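Local atomic coordinates of mitochondrial association factor 1 (Toxoplasma gondii, PDB entry 6BXS), a protein that is encoded at a locus required for Toxoplasma's manipulation of host mitochondria and has a macro domain fold, which may point to an ancestral ADP-ribose-related function. Residues Met184-Thr189 and His231-Ala236; Gly54-Ile57 and Met62-Glu65; Pro41-Ala46 and Arg251-Phe256; Phe120-Ala125 and Thr203-Val208. All blocks are in the same frame, centred on the assembly; numbering follows the deposited sequence.

Contact 1 (Met184-Thr189 and His231-Ala236); sequences MAYKAT and HSIGRA
Tyr186, third in the run Met184-Thr189, carries nearly all of this helix-helix contact, laying its ring against Ala236 and Ile233 of the partner helix. Its first torsion, chi1 -148°, falls well short of fully anti and directs the ring toward helix 230-248. Ala236 CB sits over one face, off the middle and toward the rim, 4.2 Å from the centroid of the Tyr186 ring and 23° from the ring normal, a clear CH-pi contact. The backbone of the same alanine adds to it, with Ala236 O 3.8 Å from Tyr186 CD1. Farther out, the ring meets Ile233 at about a right angle: the CG2 branch of the isoleucine, anti to its own backbone N, lies 4.0 Å from Tyr186 OH and 4.1 Å from Tyr186 CE2. The hydroxyl is not left to this apolar neighbour, since it is hydrogen-bonded to Leu219 O in the connection that follows strand 213-216. The two helices, 179-202 and 230-248, belong to the helical layers that surround the central mixed sheet of the macro domain, so the tyrosine ties both of them to one of the sheet's connecting loops. Lys187 follows, its aliphatic chain continuing the interface along helix 230-248 against Val239 and Ala240. At Thr189 the side chain turns back on its own helix: Thr189 OG1 donates to Ala185 O at 2.8 Å. That carbonyl also accepts from Thr189 N, and the two donors approach from opposite faces of its plane.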
loop_
_atom_site.group_PDB
_atom_site.type_symbol
_atom_site.label_atom_id
_atom_site.label_comp_id
_atom_site.label_asym_id
_atom_site.label_seq_id
_atom_site.Cartn_x
_atom_site.Cartn_y
_atom_site.Cartn_z
ATOM N N MET A 184 10.663 13.670 0.588
ATOM C CA MET A 184 9.750 14.211 -0.411
ATOM C C MET A 184 9.036 13.091 -1.175
ATOM O O MET A 184 7.833 13.170 -1.425
ATOM C CB MET A 184 10.521 15.108 -1.379
ATOM C CG MET A 184 9.677 16.147 -2.090
ATOM S SD MET A 184 10.692 17.422 -2.871
ATOM C CE MET A 184 11.407 18.257 -1.458
ATOM N N ALA A 185 9.778 12.047 -1.534
ATOM C CA ALA A 185 9.213 10.906 -2.253
ATOM C C ALA A 185 8.274 10.104 -1.354
ATOM O O ALA A 185 7.246 9.596 -1.805
ATOM C CB ALA A 185 10.329 10.010 -2.792
ATOM N N TYR A 186 8.635 9.996 -0.078
ATOM C CA TYR A 186 7.844 9.238 0.888
ATOM C C TYR A 186 6.479 9.891 1.111
ATOM O O TYR A 186 5.459 9.207 1.190
ATOM C CB TYR A 186 8.588 9.120 2.223
ATOM C CG TYR A 186 8.314 7.830 2.973
ATOM C CD1 TYR A 186 7.067 7.572 3.532
ATOM C CD2 TYR A 186 9.307 6.873 3.127
ATOM C CE1 TYR A 186 6.820 6.391 4.219
ATOM C CE2 TYR A 186 9.069 5.694 3.811
ATOM C CZ TYR A 186 7.826 5.458 4.355
ATOM O OH TYR A 186 7.595 4.284 5.037
ATOM N N LYS A 187 6.468 11.216 1.218
ATOM C CA LYS A 187 5.221 11.957 1.382
ATOM C C LYS A 187 4.345 11.823 0.142
ATOM O O LYS A 187 3.133 11.639 0.244
ATOM C CB LYS A 187 5.504 13.432 1.661
ATOM C CG LYS A 187 6.213 13.687 2.977
ATOM C CD LYS A 187 6.743 15.107 3.043
ATOM C CE LYS A 187 7.548 15.345 4.306
ATOM N NZ LYS A 187 8.506 16.472 4.168
ATOM N N ALA A 188 4.973 11.930 -1.026
ATOM C CA ALA A 188 4.285 11.757 -2.302
ATOM C C ALA A 188 3.643 10.378 -2.388
ATOM O O ALA A 188 2.542 10.223 -2.914
ATOM C CB ALA A 188 5.258 11.956 -3.453
ATOM N N THR A 189 4.347 9.377 -1.867
ATOM C CA THR A 189 3.856 8.005 -1.877
ATOM C C THR A 189 2.630 7.851 -0.974
ATOM O O THR A 189 1.639 7.227 -1.358
ATOM C CB THR A 189 4.950 7.018 -1.425
ATOM O OG1 THR A 189 6.081 7.123 -2.299
ATOM C CG2 THR A 189 4.436 5.584 -1.448
ATOM N N HIS A 231 15.104 4.393 11.997
ATOM C CA HIS A 231 14.540 5.548 12.687
ATOM C C HIS A 231 14.130 6.631 11.694
ATOM O O HIS A 231 13.039 7.194 11.791
ATOM C CB HIS A 231 15.532 6.123 13.697
ATOM C CG HIS A 231 15.094 7.427 14.288
ATOM N ND1 HIS A 231 15.442 8.645 13.742
ATOM C CD2 HIS A 231 14.325 7.704 15.367
ATOM C CE1 HIS A 231 14.910 9.615 14.465
ATOM N NE2 HIS A 231 14.227 9.071 15.456
ATOM N N SER A 232 15.007 6.916 10.737
ATOM C CA SER A 232 14.734 7.940 9.733
ATOM C C SER A 232 13.530 7.567 8.874
ATOM O O SER A 232 12.869 8.438 8.311
ATOM C CB SER A 232 15.957 8.157 8.843
ATOM O OG SER A 232 16.236 6.997 8.078
ATOM N N ILE A 233 13.250 6.271 8.779
ATOM C CA ILE A 233 12.136 5.781 7.974
ATOM C C ILE A 233 10.824 5.886 8.747
ATOM O O ILE A 233 9.774 6.172 8.169
ATOM C CB ILE A 233 12.375 4.326 7.526
ATOM C CG1 ILE A 233 13.600 4.274 6.605
ATOM C CG2 ILE A 233 11.135 3.764 6.826
ATOM C CD1 ILE A 233 13.907 2.912 6.021
ATOM N N GLY A 234 10.885 5.648 10.052
ATOM C CA GLY A 234 9.727 5.820 10.909
ATOM C C GLY A 234 9.259 7.264 10.913
ATOM O O GLY A 234 8.060 7.541 10.859
ATOM N N ARG A 235 10.216 8.185 10.969
ATOM C CA ARG A 235 9.915 9.612 10.955
ATOM C C ARG A 235 9.368 10.050 9.597
ATOM O O ARG A 235 8.441 10.853 9.522
ATOM C CB ARG A 235 11.166 10.422 11.297
ATOM C CG ARG A 235 11.714 10.169 12.695
ATOM C CD ARG A 235 10.723 10.564 13.774
ATOM N NE ARG A 235 10.250 11.939 13.600
ATOM C CZ ARG A 235 8.976 12.305 13.463
ATOM N NH1 ARG A 235 8.679 13.587 13.306
ATOM N NH2 ARG A 235 7.992 11.411 13.485
ATOM N N ALA A 236 9.951 9.520 8.525
ATOM C CA ALA A 236 9.494 9.827 7.174
ATOM C C ALA A 236 8.051 9.367 6.985
ATOM O O ALA A 236 7.230 10.077 6.403
ATOM C CB ALA A 236 10.398 9.173 6.150
#

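Contact 2 (Gly54-Ile57 and Met62-Glu65); sequences GLFI and MNGE
Phe56 and Ile57 meet Asn63 in the strand-loop-helix unit of the macro domain, where strand 45-50 runs through a glycine-containing loop into helix 61-76. In macro domains generally the loop at this position lines part of the ADP-ribose cleft; whether it still does so here is not settled by the geometry. Asn63 stands in the first turn of the helix and points back at the loop that precedes it. Its CG is anti to the backbone N (chi1 -167°), which carries the flat amide away from the helix and up to the peptide joining Phe56 and Ile57. The amide nitrogen and oxygen may be exchanged in the model, but the place of the group as a whole does not depend on that choice: Asn63 CG is 3.6 Å from Phe56 O. The phenyl ring comes to the same amide from another direction. Phe56 holds CG between its backbone N and carbonyl carbon, the crowded position (chi1 73°), folding the ring over toward the helix, where its plane and that of the amide are 47° apart. Ile57, by contrast, crosses the asparagine at about a right angle, while Met167 and Tyr169 of strand 166-170 and Leu86 of helix 83-103 pack against its side chain. The loop backbone has further ties: Phe56 O is hydrogen-bonded to Tyr169 OH, and Ile57 N and O to Ser90 OG and Ser87 OG. On the helix side of Ile57, its CA lies 4.1 Å from Asn63 CG.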
loop_
_atom_site.group_PDB
_atom_site.type_symbol
_atom_site.label_atom_id
_atom_site.label_comp_id
_atom_site.label_asym_id
_atom_site.label_seq_id
_atom_site.Cartn_x
_atom_site.Cartn_y
_atom_site.Cartn_z
ATOM N N GLY A 54 9.838 -2.457 -10.660
ATOM C CA GLY A 54 9.416 -3.043 -11.921
ATOM C C GLY A 54 7.918 -3.294 -11.997
ATOM O O GLY A 54 7.411 -3.714 -13.036
ATOM N N LEU A 55 7.221 -3.055 -10.888
ATOM C CA LEU A 55 5.754 -3.071 -10.842
ATOM C C LEU A 55 5.115 -4.455 -11.012
ATOM O O LEU A 55 3.975 -4.550 -11.464
ATOM C CB LEU A 55 5.181 -2.135 -11.913
ATOM C CG LEU A 55 5.730 -0.709 -11.983
ATOM C CD1 LEU A 55 4.994 0.076 -13.063
ATOM C CD2 LEU A 55 5.617 -0.012 -10.638
ATOM N N PHE A 56 5.823 -5.517 -10.635
ATOM C CA PHE A 56 5.256 -6.866 -10.700
ATOM C C PHE A 56 4.799 -7.344 -9.322
ATOM O O PHE A 56 5.346 -6.932 -8.301
ATOM C CB PHE A 56 6.271 -7.859 -11.269
ATOM C CG PHE A 56 7.377 -8.196 -10.317
ATOM C CD1 PHE A 56 7.239 -9.233 -9.408
ATOM C CD2 PHE A 56 8.555 -7.475 -10.325
ATOM C CE1 PHE A 56 8.252 -9.537 -8.525
ATOM C CE2 PHE A 56 9.569 -7.778 -9.439
ATOM C CZ PHE A 56 9.419 -8.811 -8.542
ATOM N N ILE A 57 3.803 -8.224 -9.310
ATOM C CA ILE A 57 3.387 -8.911 -8.095
ATOM C C ILE A 57 4.018 -10.299 -8.065
ATOM O O ILE A 57 3.703 -11.156 -8.891
ATOM C CB ILE A 57 1.854 -9.020 -7.999
ATOM C CG1 ILE A 57 1.245 -7.626 -7.827
ATOM C CG2 ILE A 57 1.450 -9.913 -6.824
ATOM C CD1 ILE A 57 -0.260 -7.579 -7.978
ATOM N N MET A 62 7.109 -8.910 1.309
ATOM C CA MET A 62 5.655 -8.798 1.348
ATOM C C MET A 62 5.036 -9.029 -0.023
ATOM O O MET A 62 3.978 -9.650 -0.138
ATOM C CB MET A 62 5.243 -7.422 1.864
ATOM C CG MET A 62 3.748 -7.282 2.083
ATOM S SD MET A 62 3.273 -5.607 2.511
ATOM C CE MET A 62 1.520 -5.832 2.796
ATOM N N ASN A 63 5.692 -8.510 -1.056
ATOM C CA ASN A 63 5.228 -8.680 -2.426
ATOM C C ASN A 63 5.072 -10.155 -2.759
ATOM O O ASN A 63 4.096 -10.563 -3.389
ATOM C CB ASN A 63 6.201 -8.012 -3.403
ATOM C CG ASN A 63 5.632 -7.888 -4.805
ATOM O OD1 ASN A 63 4.418 -7.847 -4.995
ATOM N ND2 ASN A 63 6.510 -7.829 -5.797
ATOM N N GLY A 64 6.038 -10.953 -2.314
ATOM C CA GLY A 64 5.995 -12.391 -2.498
ATOM C C GLY A 64 4.853 -13.036 -1.737
ATOM O O GLY A 64 4.248 -13.995 -2.215
ATOM N N GLU A 65 4.557 -12.513 -0.550
ATOM C CA GLU A 65 3.457 -13.032 0.257
ATOM C C GLU A 65 2.119 -12.737 -0.413
ATOM O O GLU A 65 1.202 -13.558 -0.373
ATOM C CB GLU A 65 3.482 -12.435 1.667
ATOM C CG GLU A 65 4.697 -12.830 2.490
ATOM C CD GLU A 65 4.767 -14.323 2.756
ATOM O OE1 GLU A 65 3.699 -14.964 2.856
ATOM O OE2 GLU A 65 5.893 -14.855 2.861
#

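Contact 3 (Pro41-Ala46 and Arg251-Phe256); sequences PSKRVA and RVELQF. With SO4 (sulfate ion), chain D.
Two parallel strands of the central macro domain sheet, 45-50 and 253-256, lie on either side of strand 213-216, and across that intervening strand Lys43 and Val45 reach Glu253 and Gln255. The separation is plain in the backbone, the nearest CA atoms, those of Val45 and Glu253, being 8.6 Å apart. Glu253 and Gln255 project from the face of the sheet away from helix 230-248, which packs on Leu254 and Phe256. At the strand ends, Lys43 NZ and Glu253 OE1 form a salt bridge at 3.2 Å; the hydrogen bond within it is weak, and the two side chains cross at about a right angle. The other carboxylate oxygen is held more firmly: Gln255 NE2 donates to Glu253 OE2 at 2.9 Å with an N-H...O angle of 166°, meeting it on the anti side, 17° out of the carboxylate plane. This fixes the amide so that Gln255 OE1 takes a hydrogen bond from Arg215 NE, and Val45 CG1 rests 3.8 Å from Gln255 OE1. Just before strand 253-256, a sulfate, probably from the crystallisation liquor, is cradled by Arg251, with Asn201 as a further donor. Arg251 N binds sulfate O4 at 2.8 Å, and Arg251 NE reaches the same oxygen at 3.1 Å. The guanidinium edge offers Arg251 NH1 to sulfate O2, 3.1 Å away and in the plane of the group.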
loop_
_atom_site.group_PDB
_atom_site.type_symbol
_atom_site.label_atom_id
_atom_site.label_comp_id
_atom_site.label_asym_id
_atom_site.label_seq_id
_atom_site.Cartn_x
_atom_site.Cartn_y
_atom_site.Cartn_z
ATOM N N PRO A 41 -13.334 -10.736 8.517
ATOM C CA PRO A 41 -13.281 -9.291 8.747
ATOM C C PRO A 41 -14.657 -8.694 9.019
ATOM O O PRO A 41 -15.658 -9.207 8.515
ATOM C CB PRO A 41 -12.706 -8.757 7.436
ATOM C CG PRO A 41 -13.203 -9.718 6.411
ATOM C CD PRO A 41 -13.256 -11.066 7.083
ATOM N N SER A 42 -14.698 -7.624 9.806
ATOM C CA SER A 42 -15.943 -6.915 10.079
ATOM C C SER A 42 -16.105 -5.731 9.130
ATOM O O SER A 42 -17.199 -5.183 8.989
ATOM C CB SER A 42 -15.981 -6.440 11.531
ATOM O OG SER A 42 -14.810 -5.713 11.862
ATOM N N LYS A 43 -15.009 -5.343 8.483
ATOM C CA LYS A 43 -15.027 -4.235 7.537
ATOM C C LYS A 43 -14.104 -4.520 6.357
ATOM O O LYS A 43 -13.328 -5.478 6.374
ATOM C CB LYS A 43 -14.620 -2.935 8.233
ATOM C CG LYS A 43 -13.180 -2.908 8.708
ATOM C CD LYS A 43 -12.935 -1.783 9.705
ATOM C CE LYS A 43 -13.647 -2.043 11.024
ATOM N NZ LYS A 43 -13.070 -1.246 12.139
ATOM N N ARG A 44 -14.199 -3.680 5.332
ATOM C CA ARG A 44 -13.441 -3.881 4.106
ATOM C C ARG A 44 -12.059 -3.243 4.206
ATOM O O ARG A 44 -11.903 -2.034 4.025
ATOM C CB ARG A 44 -14.198 -3.305 2.911
ATOM C CG ARG A 44 -15.662 -3.731 2.832
ATOM C CD ARG A 44 -16.333 -3.152 1.596
ATOM N NE ARG A 44 -15.466 -3.276 0.429
ATOM C CZ ARG A 44 -15.338 -4.380 -0.301
ATOM N NH1 ARG A 44 -14.508 -4.393 -1.332
ATOM N NH2 ARG A 44 -16.038 -5.469 -0.009
ATOM N N VAL A 45 -11.062 -4.072 4.497
ATOM C CA VAL A 45 -9.687 -3.614 4.649
ATOM C C VAL A 45 -8.880 -3.911 3.388
ATOM O O VAL A 45 -8.798 -5.059 2.957
ATOM C CB VAL A 45 -9.001 -4.284 5.853
ATOM C CG1 VAL A 45 -7.619 -3.679 6.093
ATOM C CG2 VAL A 45 -9.865 -4.155 7.099
ATOM N N ALA A 46 -8.292 -2.869 2.805
ATOM C CA ALA A 46 -7.418 -3.020 1.647
ATOM C C ALA A 46 -5.962 -2.955 2.085
ATOM O O ALA A 46 -5.527 -1.966 2.669
ATOM C CB ALA A 46 -7.711 -1.945 0.613
ATOM N N ARG A 251 -12.083 9.204 5.994
ATOM C CA ARG A 251 -12.809 8.350 6.926
ATOM C C ARG A 251 -12.105 7.010 7.075
ATOM O O ARG A 251 -12.353 6.272 8.030
ATOM C CB ARG A 251 -14.244 8.124 6.449
ATOM C CG ARG A 251 -15.072 9.394 6.315
ATOM C CD ARG A 251 -16.291 9.179 5.426
ATOM N NE ARG A 251 -15.918 8.653 4.115
ATOM C CZ ARG A 251 -16.772 8.421 3.122
ATOM N NH1 ARG A 251 -16.325 7.937 1.972
ATOM N NH2 ARG A 251 -18.067 8.671 3.273
ATOM N N VAL A 252 -11.229 6.697 6.122
ATOM C CA VAL A 252 -10.556 5.405 6.095
ATOM C C VAL A 252 -9.711 5.217 7.353
ATOM O O VAL A 252 -9.030 6.138 7.805
ATOM C CB VAL A 252 -9.667 5.246 4.826
ATOM C CG1 VAL A 252 -8.372 6.049 4.938
ATOM C CG2 VAL A 252 -9.352 3.779 4.572
ATOM N N GLU A 253 -9.781 4.015 7.915
ATOM C CA GLU A 253 -9.036 3.662 9.118
ATOM C C GLU A 253 -7.626 3.197 8.759
ATOM O O GLU A 253 -7.443 2.424 7.819
ATOM C CB GLU A 253 -9.789 2.572 9.888
ATOM C CG GLU A 253 -8.998 1.883 10.994
ATOM C CD GLU A 253 -9.807 0.807 11.700
ATOM O OE1 GLU A 253 -10.867 1.135 12.275
ATOM O OE2 GLU A 253 -9.389 -0.369 11.671
ATOM N N LEU A 254 -6.636 3.672 9.510
ATOM C CA LEU A 254 -5.246 3.288 9.286
ATOM C C LEU A 254 -4.835 2.120 10.179
ATOM O O LEU A 254 -5.046 2.146 11.393
ATOM C CB LEU A 254 -4.311 4.474 9.535
ATOM C CG LEU A 254 -4.392 5.657 8.569
ATOM C CD1 LEU A 254 -3.431 6.751 9.006
ATOM C CD2 LEU A 254 -4.086 5.225 7.149
ATOM N N GLN A 255 -4.251 1.100 9.558
ATOM C CA GLN A 255 -3.670 -0.028 10.276
ATOM C C GLN A 255 -2.236 -0.230 9.808
ATOM O O GLN A 255 -1.959 -0.169 8.610
ATOM C CB GLN A 255 -4.475 -1.306 10.048
ATOM C CG GLN A 255 -5.960 -1.177 10.310
ATOM C CD GLN A 255 -6.706 -2.465 10.022
ATOM O OE1 GLN A 255 -6.116 -3.453 9.580
ATOM N NE2 GLN A 255 -8.009 -2.464 10.272
ATOM N N PHE A 256 -1.330 -0.467 10.752
ATOM C CA PHE A 256 0.067 -0.738 10.430
ATOM C C PHE A 256 0.455 -2.160 10.808
ATOM O O PHE A 256 0.234 -2.599 11.938
ATOM C CB PHE A 256 0.985 0.262 11.130
ATOM C CG PHE A 256 0.986 1.622 10.497
ATOM C CD1 PHE A 256 1.802 1.889 9.412
ATOM C CD2 PHE A 256 0.170 2.629 10.980
ATOM C CE1 PHE A 256 1.804 3.138 8.820
ATOM C CE2 PHE A 256 0.169 3.879 10.393
ATOM C CZ PHE A 256 0.987 4.134 9.312
HETATM S S SO4 D . -12.382 8.445 2.554
HETATM O O1 SO4 D . -11.176 9.008 1.953
HETATM O O2 SO4 D . -13.310 8.045 1.501
HETATM O O3 SO4 D . -12.028 7.283 3.361
HETATM O O4 SO4 D . -13.013 9.452 3.403
#

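Contact 4 (Phe120-Ala125 and Thr203-Val208); sequences FARSFA and TPWGEV
Arg122 and Phe124 come to the same face of the Trp205 indole, fastening the outer part of the macro domain sheet to the short helical turn after helix 179-202. They are two apart on strand 120-126, whose classic beta bulge at Ala121 and Arg122 faces Ile151, and both point to the helical turn. Arg122 has CG anti to its backbone N (chi1 -159°) and stays extended as far as NE, a shape that carries it across the indole at about a right angle. Arg122 CD lies over the six-membered ring of Trp205, 3.5 Å from its centroid, as a CH-pi contact. Beyond CD the guanidinium lies nearly parallel to the indole over its CZ2 rim, the planes 20° apart, and packs tightly, Arg122 NE being only 3.1 Å from Trp205 CZ2. The charge is answered by Glu110 on the edge strand 109-111: its OE2 forms a salt bridge with Arg122 NE and also accepts a weak hydrogen bond from Trp205 NE1, so one carboxylate oxygen steadies both partners. Phe124 and Trp205 both hold CG anti to the carbonyl carbon, which turns the phenyl edge toward the five-membered ring in a T-shaped pair, the Phe124 and Trp205 centroids 5.5 Å apart and the planes at 73°. Phe124 CZ leads, 3.9 Å from Trp205 CD1. A second edge-to-face partner, Tyr200, helps confine the phenyl ring. Trp205 itself rides on a turn capped by Thr203, whose OG1 lies in the indole plane at its edge and accepts a weak, 3.4 Å bond from Gly206 N.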
loop_
_atom_site.group_PDB
_atom_site.type_symbol
_atom_site.label_atom_id
_atom_site.label_comp_id
_atom_site.label_asym_id
_atom_site.label_seq_id
_atom_site.Cartn_x
_atom_site.Cartn_y
_atom_site.Cartn_z
ATOM N N PHE A 120 -7.638 -9.910 -11.789
ATOM C CA PHE A 120 -8.130 -8.573 -11.474
ATOM C C PHE A 120 -9.458 -8.276 -12.158
ATOM O O PHE A 120 -9.587 -8.435 -13.370
ATOM C CB PHE A 120 -7.092 -7.527 -11.881
ATOM C CG PHE A 120 -5.729 -7.775 -11.304
ATOM C CD1 PHE A 120 -5.473 -7.517 -9.969
ATOM C CD2 PHE A 120 -4.703 -8.266 -12.096
ATOM C CE1 PHE A 120 -4.223 -7.743 -9.432
ATOM C CE2 PHE A 120 -3.449 -8.494 -11.563
ATOM C CZ PHE A 120 -3.209 -8.233 -10.230
ATOM N N ALA A 121 -10.438 -7.842 -11.371
ATOM C CA ALA A 121 -11.745 -7.451 -11.895
ATOM C C ALA A 121 -11.700 -6.041 -12.473
ATOM O O ALA A 121 -12.274 -5.768 -13.527
ATOM C CB ALA A 121 -12.797 -7.534 -10.804
ATOM N N ARG A 122 -11.027 -5.146 -11.758
ATOM C CA ARG A 122 -10.861 -3.772 -12.206
ATOM C C ARG A 122 -9.610 -3.187 -11.568
ATOM O O ARG A 122 -9.267 -3.536 -10.438
ATOM C CB ARG A 122 -12.090 -2.936 -11.859
ATOM C CG ARG A 122 -12.224 -1.676 -12.693
ATOM C CD ARG A 122 -13.673 -1.295 -12.880
ATOM N NE ARG A 122 -13.836 -0.260 -13.902
ATOM C CZ ARG A 122 -14.389 -0.439 -15.102
ATOM N NH1 ARG A 122 -14.866 -1.622 -15.473
ATOM N NH2 ARG A 122 -14.474 0.586 -15.940
ATOM N N SER A 123 -8.930 -2.306 -12.295
ATOM C CA SER A 123 -7.639 -1.784 -11.857
ATOM C C SER A 123 -7.568 -0.270 -11.977
ATOM O O SER A 123 -7.988 0.307 -12.980
ATOM C CB SER A 123 -6.510 -2.423 -12.666
ATOM O OG SER A 123 -6.530 -3.831 -12.529
ATOM N N PHE A 124 -7.020 0.358 -10.941
ATOM C CA PHE A 124 -6.925 1.808 -10.859
ATOM C C PHE A 124 -5.485 2.226 -10.609
ATOM O O PHE A 124 -4.667 1.419 -10.173
ATOM C CB PHE A 124 -7.818 2.347 -9.735
ATOM C CG PHE A 124 -9.266 1.965 -9.866
ATOM C CD1 PHE A 124 -9.698 0.694 -9.522
ATOM C CD2 PHE A 124 -10.200 2.882 -10.315
ATOM C CE1 PHE A 124 -11.031 0.344 -9.637
ATOM C CE2 PHE A 124 -11.533 2.538 -10.430
ATOM C CZ PHE A 124 -11.950 1.270 -10.090
ATOM N N ALA A 125 -5.183 3.491 -10.878
ATOM C CA ALA A 125 -3.881 4.053 -10.545
ATOM C C ALA A 125 -4.004 5.538 -10.215
ATOM O O ALA A 125 -4.964 6.198 -10.612
ATOM C CB ALA A 125 -2.901 3.838 -11.675
ATOM N N THR A 203 -16.138 7.111 -6.475
ATOM C CA THR A 203 -16.674 6.528 -7.701
ATOM C C THR A 203 -17.869 5.624 -7.395
ATOM O O THR A 203 -18.137 5.329 -6.232
ATOM C CB THR A 203 -15.598 5.713 -8.450
ATOM O OG1 THR A 203 -15.248 4.555 -7.684
ATOM C CG2 THR A 203 -14.359 6.556 -8.690
ATOM N N PRO A 204 -18.600 5.191 -8.440
ATOM C CA PRO A 204 -19.695 4.232 -8.242
ATOM C C PRO A 204 -19.209 2.918 -7.642
ATOM O O PRO A 204 -19.954 2.238 -6.936
ATOM C CB PRO A 204 -20.236 4.018 -9.658
ATOM C CG PRO A 204 -19.857 5.254 -10.399
ATOM C CD PRO A 204 -18.528 5.655 -9.838
ATOM N N TRP A 205 -17.962 2.564 -7.934
ATOM C CA TRP A 205 -17.339 1.389 -7.342
ATOM C C TRP A 205 -17.233 1.578 -5.838
ATOM O O TRP A 205 -17.328 0.619 -5.074
ATOM C CB TRP A 205 -15.963 1.146 -7.965
ATOM C CG TRP A 205 -16.025 1.095 -9.462
ATOM C CD1 TRP A 205 -15.711 2.099 -10.334
ATOM C CD2 TRP A 205 -16.457 -0.009 -10.262
ATOM N NE1 TRP A 205 -15.913 1.683 -11.627
ATOM C CE2 TRP A 205 -16.374 0.393 -11.611
ATOM C CE3 TRP A 205 -16.906 -1.299 -9.970
ATOM C CZ2 TRP A 205 -16.719 -0.452 -12.662
ATOM C CZ3 TRP A 205 -17.248 -2.136 -11.015
ATOM C CH2 TRP A 205 -17.151 -1.710 -12.345
ATOM N N GLY A 206 -17.061 2.829 -5.423
ATOM C CA GLY A 206 -16.990 3.173 -4.017
ATOM C C GLY A 206 -18.322 3.030 -3.302
ATOM O O GLY A 206 -18.362 2.972 -2.074
ATOM N N GLU A 207 -19.415 2.979 -4.061
ATOM C CA GLU A 207 -20.737 2.780 -3.469
ATOM C C GLU A 207 -20.960 1.317 -3.104
ATOM O O GLU A 207 -21.687 1.010 -2.162
ATOM C CB GLU A 207 -21.851 3.231 -4.418
ATOM C CG GLU A 207 -21.885 4.721 -4.705
ATOM C CD GLU A 207 -23.128 5.136 -5.473
ATOM O OE1 GLU A 207 -23.228 6.323 -5.844
ATOM O OE2 GLU A 207 -24.007 4.275 -5.705
ATOM N N VAL A 208 -20.336 0.420 -3.863
ATOM C CA VAL A 208 -20.547 -1.013 -3.692
ATOM C C VAL A 208 -19.425 -1.649 -2.882
ATOM O O VAL A 208 -19.672 -2.477 -2.005
ATOM C CB VAL A 208 -20.640 -1.733 -5.052
ATOM C CG1 VAL A 208 -21.066 -3.185 -4.857
ATOM C CG2 VAL A 208 -21.611 -1.010 -5.975
#

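How the contacts relate
Along the chain contact 3 is the outermost pairing, opening at Pro41-Ala46 and closing at Arg251-Phe256; the other three lie within that span. Contact 2 closes first, while contacts 4 and 1 interleave, their segments alternating along the chain; helix 179-202 is followed by the turn 205-208. Contacts 3 and 4 both reach the central mixed sheet, their centres about 16 Å apart. Contacts 1 and 4 are the most distant pair, about 28 Å between centres, on opposite sides of the chain's centre. Only contacts 2 and 4 touch, where Ile57 CD1 packs 3.8 Å from Phe120 CZ. Together they tie helices, loops and strands from distant parts of the sequence into one compact domain.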